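Local coordinates for invasion protein InvA (Salmonella enterica, PDB 2X49), which serves as an export apparatus component of the type III secretion system involved in invasion of the intestinal epithelium, its C-terminal domain being the part in this crystal, at residues 18-21 against 22-26; 129-132 against 133-137; 139-142 against 143-146. All blocks are in the same frame, centred on the assembly; numbering follows the deposited sequence.

Contact 1 of 3, residues 18-21 against 22-26; sequences RRED and LEKAQ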
loop_
_atom_site.group_PDB
_atom_site.type_symbol
_atom_site.label_atom_id
_atom_site.label_comp_id
_atom_site.label_asym_id
_atom_site.label_seq_id
_atom_site.Cartn_x
_atom_site.Cartn_y
_atom_site.Cartn_z
ATOM N N ARG A 18 21.602 -16.842 3.849
ATOM C CA ARG A 18 20.317 -17.082 3.162
ATOM C C ARG A 18 20.389 -16.890 1.649
ATOM O O ARG A 18 19.451 -17.185 0.927
ATOM C CB ARG A 18 19.212 -16.154 3.731
ATOM C CG ARG A 18 18.937 -16.323 5.232
ATOM C CD ARG A 18 18.128 -17.506 5.526
ATOM N NE ARG A 18 17.657 -17.477 6.906
ATOM C CZ ARG A 18 17.019 -18.484 7.506
ATOM N NH1 ARG A 18 16.790 -19.600 6.832
ATOM N NH2 ARG A 18 16.586 -18.363 8.745
ATOM N N ARG A 19 21.518 -16.381 1.182
ATOM C CA ARG A 19 21.656 -15.945 -0.232
ATOM C C ARG A 19 21.338 -17.065 -1.214
ATOM O O ARG A 19 20.572 -16.881 -2.196
ATOM C CB ARG A 19 23.063 -15.347 -0.492
ATOM C CG ARG A 19 23.462 -15.059 -1.928
ATOM C CD ARG A 19 22.852 -13.679 -2.309
ATOM N NE ARG A 19 23.303 -13.272 -3.635
ATOM C CZ ARG A 19 24.398 -12.564 -3.913
ATOM N NH1 ARG A 19 25.229 -12.151 -2.974
ATOM N NH2 ARG A 19 24.713 -12.321 -5.177
ATOM N N GLU A 20 21.910 -18.228 -0.966
ATOM C CA GLU A 20 21.767 -19.345 -1.921
ATOM C C GLU A 20 20.284 -19.751 -1.990
ATOM O O GLU A 20 19.738 -20.005 -3.054
ATOM C CB GLU A 20 22.676 -20.527 -1.570
ATOM C CG GLU A 20 22.538 -21.676 -2.482
ATOM C CD GLU A 20 23.564 -22.789 -2.181
ATOM O OE1 GLU A 20 23.946 -22.947 -1.004
ATOM O OE2 GLU A 20 23.938 -23.526 -3.106
ATOM N N ASP A 21 19.652 -19.814 -0.835
ATOM C CA ASP A 21 18.223 -20.202 -0.764
ATOM C C ASP A 21 17.296 -19.198 -1.447
ATOM O O ASP A 21 16.338 -19.584 -2.065
ATOM C CB ASP A 21 17.733 -20.417 0.658
ATOM C CG ASP A 21 18.203 -21.728 1.230
ATOM O OD1 ASP A 21 18.818 -22.552 0.509
ATOM O OD2 ASP A 21 17.957 -21.933 2.435
ATOM N N LEU A 22 17.683 -17.929 -1.402
ATOM C CA LEU A 22 16.870 -16.830 -1.967
ATOM C C LEU A 22 17.045 -16.797 -3.471
ATOM O O LEU A 22 16.097 -16.583 -4.236
ATOM C CB LEU A 22 17.220 -15.472 -1.314
ATOM C CG LEU A 22 16.811 -15.377 0.159
ATOM C CD1 LEU A 22 17.372 -14.068 0.787
ATOM C CD2 LEU A 22 15.284 -15.497 0.395
ATOM N N GLU A 23 18.218 -17.164 -3.900
ATOM C CA GLU A 23 18.431 -17.450 -5.317
ATOM C C GLU A 23 17.604 -18.614 -5.827
ATOM O O GLU A 23 17.031 -18.588 -6.925
ATOM C CB GLU A 23 19.908 -17.684 -5.665
ATOM C CG GLU A 23 20.703 -16.421 -5.468
ATOM C CD GLU A 23 22.202 -16.632 -5.568
ATOM O OE1 GLU A 23 22.659 -17.783 -5.729
ATOM O OE2 GLU A 23 22.918 -15.618 -5.494
ATOM N N LYS A 24 17.589 -19.692 -5.052
ATOM C CA LYS A 24 16.860 -20.884 -5.483
ATOM C C LYS A 24 15.382 -20.621 -5.559
ATOM O O LYS A 24 14.680 -21.194 -6.385
ATOM C CB LYS A 24 17.119 -22.086 -4.574
ATOM C CG LYS A 24 18.509 -22.604 -4.735
ATOM C CD LYS A 24 18.895 -23.573 -3.621
ATOM C CE LYS A 24 20.012 -24.480 -4.092
ATOM N NZ LYS A 24 20.394 -25.462 -3.028
ATOM N N ALA A 25 14.952 -19.756 -4.659
ATOM C CA ALA A 25 13.514 -19.384 -4.536
ATOM C C ALA A 25 13.122 -18.345 -5.583
ATOM O O ALA A 25 11.969 -18.018 -5.765
ATOM C CB ALA A 25 13.209 -18.862 -3.169
ATOM N N GLN A 26 14.110 -17.900 -6.312
ATOM C CA GLN A 26 13.940 -16.863 -7.353
ATOM C C GLN A 26 13.273 -15.598 -6.821
ATOM O O GLN A 26 12.371 -15.011 -7.473
ATOM C CB GLN A 26 13.152 -17.420 -8.536
ATOM C CG GLN A 26 13.847 -18.604 -9.261
ATOM C CD GLN A 26 13.264 -18.926 -10.626
ATOM O OE1 GLN A 26 12.563 -18.105 -11.234
ATOM N NE2 GLN A 26 13.564 -20.110 -11.130
HETATM O O HOH W 1 21.792 -13.303 -6.425
#

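Contact 2 of 3, residues 129-132 against 133-137; sequences LYHC and LAVTL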
loop_
_atom_site.group_PDB
_atom_site.type_symbol
_atom_site.label_atom_id
_atom_site.label_comp_id
_atom_site.label_asym_id
_atom_site.label_seq_id
_atom_site.Cartn_x
_atom_site.Cartn_y
_atom_site.Cartn_z
ATOM N N LEU A 129 7.438 -11.514 2.959
ATOM C CA LEU A 129 8.556 -10.673 2.507
ATOM C C LEU A 129 8.139 -9.933 1.237
ATOM O O LEU A 129 8.330 -8.747 1.100
ATOM C CB LEU A 129 9.792 -11.507 2.201
ATOM C CG LEU A 129 10.984 -10.720 1.589
ATOM C CD1 LEU A 129 11.386 -9.536 2.429
ATOM C CD2 LEU A 129 12.140 -11.660 1.381
ATOM N N TYR A 130 7.473 -10.668 0.371
ATOM C CA TYR A 130 6.931 -10.046 -0.858
ATOM C C TYR A 130 5.944 -8.931 -0.508
ATOM O O TYR A 130 6.006 -7.805 -1.061
ATOM C CB TYR A 130 6.213 -11.053 -1.755
ATOM C CG TYR A 130 5.449 -10.308 -2.844
ATOM C CD1 TYR A 130 6.121 -9.728 -3.875
ATOM C CD2 TYR A 130 4.085 -10.210 -2.833
ATOM C CE1 TYR A 130 5.465 -9.004 -4.848
ATOM C CE2 TYR A 130 3.405 -9.496 -3.810
ATOM C CZ TYR A 130 4.108 -8.906 -4.824
ATOM O OH TYR A 130 3.454 -8.176 -5.837
ATOM N N HIS A 131 5.040 -9.193 0.421
ATOM C CA HIS A 131 4.063 -8.148 0.828
ATOM C C HIS A 131 4.745 -6.904 1.367
ATOM O O HIS A 131 4.435 -5.766 0.976
ATOM C CB HIS A 131 3.050 -8.683 1.838
ATOM C CG HIS A 131 1.907 -7.752 2.126
ATOM N ND1 HIS A 131 1.382 -7.335 3.295
ATOM C CD2 HIS A 131 1.157 -7.160 1.134
ATOM C CE1 HIS A 131 0.323 -6.507 2.998
ATOM N NE2 HIS A 131 0.197 -6.433 1.685
ATOM N N CYS A 132 5.700 -7.101 2.253
ATOM C CA CYS A 132 6.473 -5.994 2.849
ATOM C C CYS A 132 7.102 -5.150 1.740
ATOM O O CYS A 132 7.024 -3.901 1.731
ATOM C CB CYS A 132 7.606 -6.511 3.722
ATOM S SG CYS A 132 7.015 -7.039 5.327
ATOM N N LEU A 133 7.761 -5.854 0.846
ATOM C CA LEU A 133 8.511 -5.170 -0.270
ATOM C C LEU A 133 7.544 -4.418 -1.184
ATOM O O LEU A 133 7.752 -3.252 -1.569
ATOM C CB LEU A 133 9.331 -6.149 -1.073
ATOM C CG LEU A 133 10.526 -6.680 -0.330
ATOM C CD1 LEU A 133 11.142 -7.877 -1.080
ATOM C CD2 LEU A 133 11.604 -5.595 -0.208
ATOM N N ALA A 134 6.447 -5.088 -1.485
ATOM C CA ALA A 134 5.464 -4.494 -2.407
ATOM C C ALA A 134 4.872 -3.224 -1.857
ATOM O O ALA A 134 4.705 -2.223 -2.584
ATOM C CB ALA A 134 4.382 -5.475 -2.747
ATOM N N VAL A 135 4.520 -3.257 -0.587
ATOM C CA VAL A 135 3.915 -2.091 0.080
ATOM C C VAL A 135 4.870 -0.907 0.008
ATOM O O VAL A 135 4.510 0.238 -0.312
ATOM C CB VAL A 135 3.512 -2.451 1.538
ATOM C CG1 VAL A 135 3.263 -1.257 2.415
ATOM C CG2 VAL A 135 2.332 -3.425 1.475
ATOM N N THR A 136 6.134 -1.197 0.244
ATOM C CA THR A 136 7.133 -0.150 0.341
ATOM C C THR A 136 7.445 0.385 -1.048
ATOM O O THR A 136 7.640 1.589 -1.240
ATOM C CB THR A 136 8.443 -0.655 1.022
ATOM O OG1 THR A 136 8.080 -1.165 2.320
ATOM C CG2 THR A 136 9.445 0.451 1.179
ATOM N N LEU A 137 7.475 -0.522 -2.002
ATOM C CA LEU A 137 7.770 -0.132 -3.414
ATOM C C LEU A 137 6.633 0.670 -4.028
ATOM O O LEU A 137 6.886 1.628 -4.744
ATOM C CB LEU A 137 8.153 -1.321 -4.269
ATOM C CG LEU A 137 9.524 -1.873 -3.940
ATOM C CD1 LEU A 137 9.755 -3.280 -4.514
ATOM C CD2 LEU A 137 10.662 -0.968 -4.435
#

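Contact 3 of 3, residues 139-142 against 143-146; sequences RNVN and EYFG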
loop_
_atom_site.group_PDB
_atom_site.type_symbol
_atom_site.label_atom_id
_atom_site.label_comp_id
_atom_site.label_asym_id
_atom_site.label_seq_id
_atom_site.Cartn_x
_atom_site.Cartn_y
_atom_site.Cartn_z
ATOM N N ARG A 139 4.645 2.705 -2.448
ATOM C CA ARG A 139 4.724 4.048 -1.851
ATOM C C ARG A 139 5.761 4.927 -2.562
ATOM O O ARG A 139 5.653 6.162 -2.647
ATOM C CB ARG A 139 5.042 3.946 -0.350
ATOM C CG ARG A 139 5.227 5.198 0.415
ATOM C CD ARG A 139 5.166 4.843 1.902
ATOM N NE ARG A 139 6.407 4.332 2.488
ATOM C CZ ARG A 139 6.529 3.170 3.125
ATOM N NH1 ARG A 139 5.498 2.353 3.253
ATOM N NH2 ARG A 139 7.701 2.815 3.639
ATOM N N ASN A 140 6.776 4.245 -3.060
ATOM C CA ASN A 140 7.994 4.873 -3.606
ATOM C C ASN A 140 7.958 4.835 -5.139
ATOM O O ASN A 140 8.960 4.949 -5.833
ATOM C CB ASN A 140 9.265 4.219 -3.045
ATOM C CG ASN A 140 9.606 4.703 -1.681
ATOM O OD1 ASN A 140 10.159 5.798 -1.502
ATOM N ND2 ASN A 140 9.370 3.862 -0.684
ATOM N N VAL A 141 6.743 4.742 -5.637
ATOM C CA VAL A 141 6.489 4.589 -7.080
ATOM C C VAL A 141 7.193 5.652 -7.958
ATOM O O VAL A 141 7.663 5.346 -9.062
ATOM C CB VAL A 141 4.973 4.563 -7.404
ATOM C CG1 VAL A 141 4.283 5.823 -6.971
ATOM C CG2 VAL A 141 4.781 4.326 -8.906
ATOM N N ASN A 142 7.306 6.856 -7.437
ATOM C CA ASN A 142 7.872 7.956 -8.234
ATOM C C ASN A 142 9.362 7.745 -8.569
ATOM O O ASN A 142 9.943 8.425 -9.412
ATOM C CB ASN A 142 7.633 9.337 -7.583
ATOM C CG ASN A 142 6.155 9.788 -7.624
ATOM O OD1 ASN A 142 5.229 8.876 -7.346
ATOM N ND2 ASN A 142 5.869 10.979 -7.829
ATOM N N GLU A 143 9.965 6.781 -7.877
ATOM C CA GLU A 143 11.397 6.483 -8.057
ATOM C C GLU A 143 11.667 5.736 -9.333
ATOM O O GLU A 143 12.795 5.807 -9.850
ATOM C CB GLU A 143 12.015 5.713 -6.853
ATOM C CG GLU A 143 12.038 6.510 -5.534
ATOM C CD GLU A 143 13.077 7.627 -5.504
ATOM O OE1 GLU A 143 13.970 7.683 -6.389
ATOM O OE2 GLU A 143 13.008 8.443 -4.555
ATOM N N TYR A 144 10.644 5.059 -9.841
ATOM C CA TYR A 144 10.788 4.125 -11.015
ATOM C C TYR A 144 9.680 4.165 -12.065
ATOM O O TYR A 144 9.616 3.361 -12.984
ATOM C CB TYR A 144 11.029 2.655 -10.539
ATOM C CG TYR A 144 9.921 2.117 -9.719
ATOM C CD1 TYR A 144 8.759 1.628 -10.312
ATOM C CD2 TYR A 144 9.946 2.208 -8.342
ATOM C CE1 TYR A 144 7.693 1.219 -9.565
ATOM C CE2 TYR A 144 8.927 1.781 -7.589
ATOM C CZ TYR A 144 7.775 1.303 -8.178
ATOM O OH TYR A 144 6.682 0.944 -7.450
ATOM N N PHE A 145 8.780 5.110 -11.905
ATOM C CA PHE A 145 7.599 5.257 -12.822
ATOM C C PHE A 145 7.285 6.716 -13.113
ATOM O O PHE A 145 7.151 7.528 -12.198
ATOM C CB PHE A 145 6.368 4.595 -12.182
ATOM C CG PHE A 145 5.139 4.654 -13.029
ATOM C CD1 PHE A 145 4.859 3.657 -13.945
ATOM C CD2 PHE A 145 4.259 5.742 -12.922
ATOM C CE1 PHE A 145 3.700 3.745 -14.747
ATOM C CE2 PHE A 145 3.141 5.829 -13.744
ATOM C CZ PHE A 145 2.873 4.842 -14.651
ATOM N N GLY A 146 7.128 7.000 -14.396
ATOM C CA GLY A 146 6.804 8.369 -14.907
ATOM C C GLY A 146 6.163 8.439 -16.268
ATOM O O GLY A 146 5.472 7.545 -16.706
HETATM O O HOH W 2 13.344 6.573 -2.129
#

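Contact 1 of 3, residues 18-21 against 22-26
R18 touches L22 one turn further along the surface helix 16-24 of this C-terminal domain, and the i to i+4 pattern repeats for each residue that follows. R18 O accepts L22 N at 3.0 Å, while R18 CB lies 4.1 Å from L22 CD1. The R18 guanidinium leads off the helix to a salt bridge with D76 and a hydrogen bond to D56 O. L22, the one buried residue here, packs on F75, V14 and L126, which marks the inner face of the helix.

R19 pairs with E23 through its side chain. With CG trans to the backbone N (chi1 170°) and the chain bent about CB-CG, NE swings back to E23 OE2 at 3.0 Å. This salt bridge includes only a weak hydrogen bond: the N-H...O angle is 124°, and the carboxylate plane stands nearly upright (86°) on the guanidinium plane. A water in plane at the guanidinium edge bridges the pair, donating to E23 OE2 at 2.7 Å and weakly accepting R19 NH2 at 3.3 Å. NH1 forms a salt bridge with a second acid, D50, so the guanidinium is shared between two carboxylates.

E20 runs alongside K24, both chains pointing the same way, but OE2 and NZ stay 4.0 Å apart, beyond salt-bridge range. D21 O receives A25 N, and the helix closes in a Schellman motif at Q26, whose phi is positive and whose N bonds to E23 O at 3.1 Å.

Contact 2 of 3, residues 129-132 against 133-137
L129 and L133 meet on the buried side of helix 125-139, where L129 CD1 comes to 3.9 Å from L133 CD1 and the two side chains pass at a slant. L133 also rests on F71 and L12, and L129 on V73 and L27, so these leucines are wedged among strands 10-14 and 66-72 and helix 27-39.

Against the buried L129, C132, L133 and T136, the looser side is carried by two rings that are partly exposed, although Y130 still packs on L31 and Q34 of helix 27-39. Here the packing consists of single methyls laid over ring faces. A134 CB sits over Y130, 4.3 Å from the ring centroid, displaced toward the rim, a CH-pi contact. V135 CG2 lies closer over the imidazole of H131, 3.9 Å from its centroid and likewise 21° off the normal. H131 CG is trans to the backbone N (chi1 -171°), which carries the ring forward along the helix above that methyl. NE2 of H131 is the ring atom nearest V135 CG2, at 3.7 Å, while ND1 bonds to K288 NZ and Y130 OH to D38.

On the buried side again, C132 O takes two donors from T136, its amide N at 3.2 Å and its hydroxyl OG1 at 3.0 Å, arriving from opposite faces of the carbonyl plane. T136 chi1 of -57° sets OG1 beside its own backbone N, facing the preceding turn. C132 also holds a mercury(II) ion, about 2 Å from its side chain. Two consequences follow: the T136 hydroxyl is satisfied within the helix despite its apolar surroundings, and the cysteine sulfur offers a soft ligand suited to mercury.

Contact 3 of 3, residues 139-142 against 143-146
V141 and Y144 lie against each other in two overlapping type I beta turns, 140-143 and 141-144, which open the loop from helix 125-139 to helix 147-158. V141 O stands over the centre of the Y144 ring, 3.8 Å above its plane, and the same oxygen accepts Y144 N at 3.1 Å. The matching i to i+3 bond joins E143 N to N140 O at 2.9 Å. In both bonds the donor sits above the carbonyl plane, by 49° at V141 O and 36° at N140 O, as suits the tight turns they close.

Chi1 of 61° places the Y144 ring between its own backbone N and carbonyl carbon, folding it under the turn, where its side chain crosses that of V141 at about a right angle. V141 CG2 lies beside F145, 3.7 Å from F145 CB, the two chains pointing the same way.

The next shell fixes these groups. Y144 OH returns to the helix end by a probable hydrogen bond to L137 O, and the ring rests on L43 and P44. F145 packs on L181 and M153, and V141 on L185, so the loop packs against helices 174-185 and 147-158. Toward strand 58-63, N140 ND2 bonds to T136 O and E143 OE1 to N64 ND2. A water spans the side-chain oxygens, donating to E143 OE2 at 3.1 Å and, weakly, to N140 OD1 at 3.3 Å.

Overall arrangement
The three contacts lie in series along the chain. Contacts 2 and 3 are continuous in space as well: their centres are 14 Å apart, and they touch where Y144 OH of contact 3 lies 2.8 Å from L137 O of contact 2. Contact 1 sits at the surface, its centre 18 Å from that of contact 2, with nearest atoms about 5 Å apart; L126 of helix 125-139 bridges that step by packing on L22 and A25. Contacts 1 and 3 stay about 17 Å apart at their nearest atoms. Of the bound mercury ions, one lies about 2 Å from the side chain of C132 in contact 2, whereas the N140 side chain of contact 3 is about 12 Å from a bound mercury.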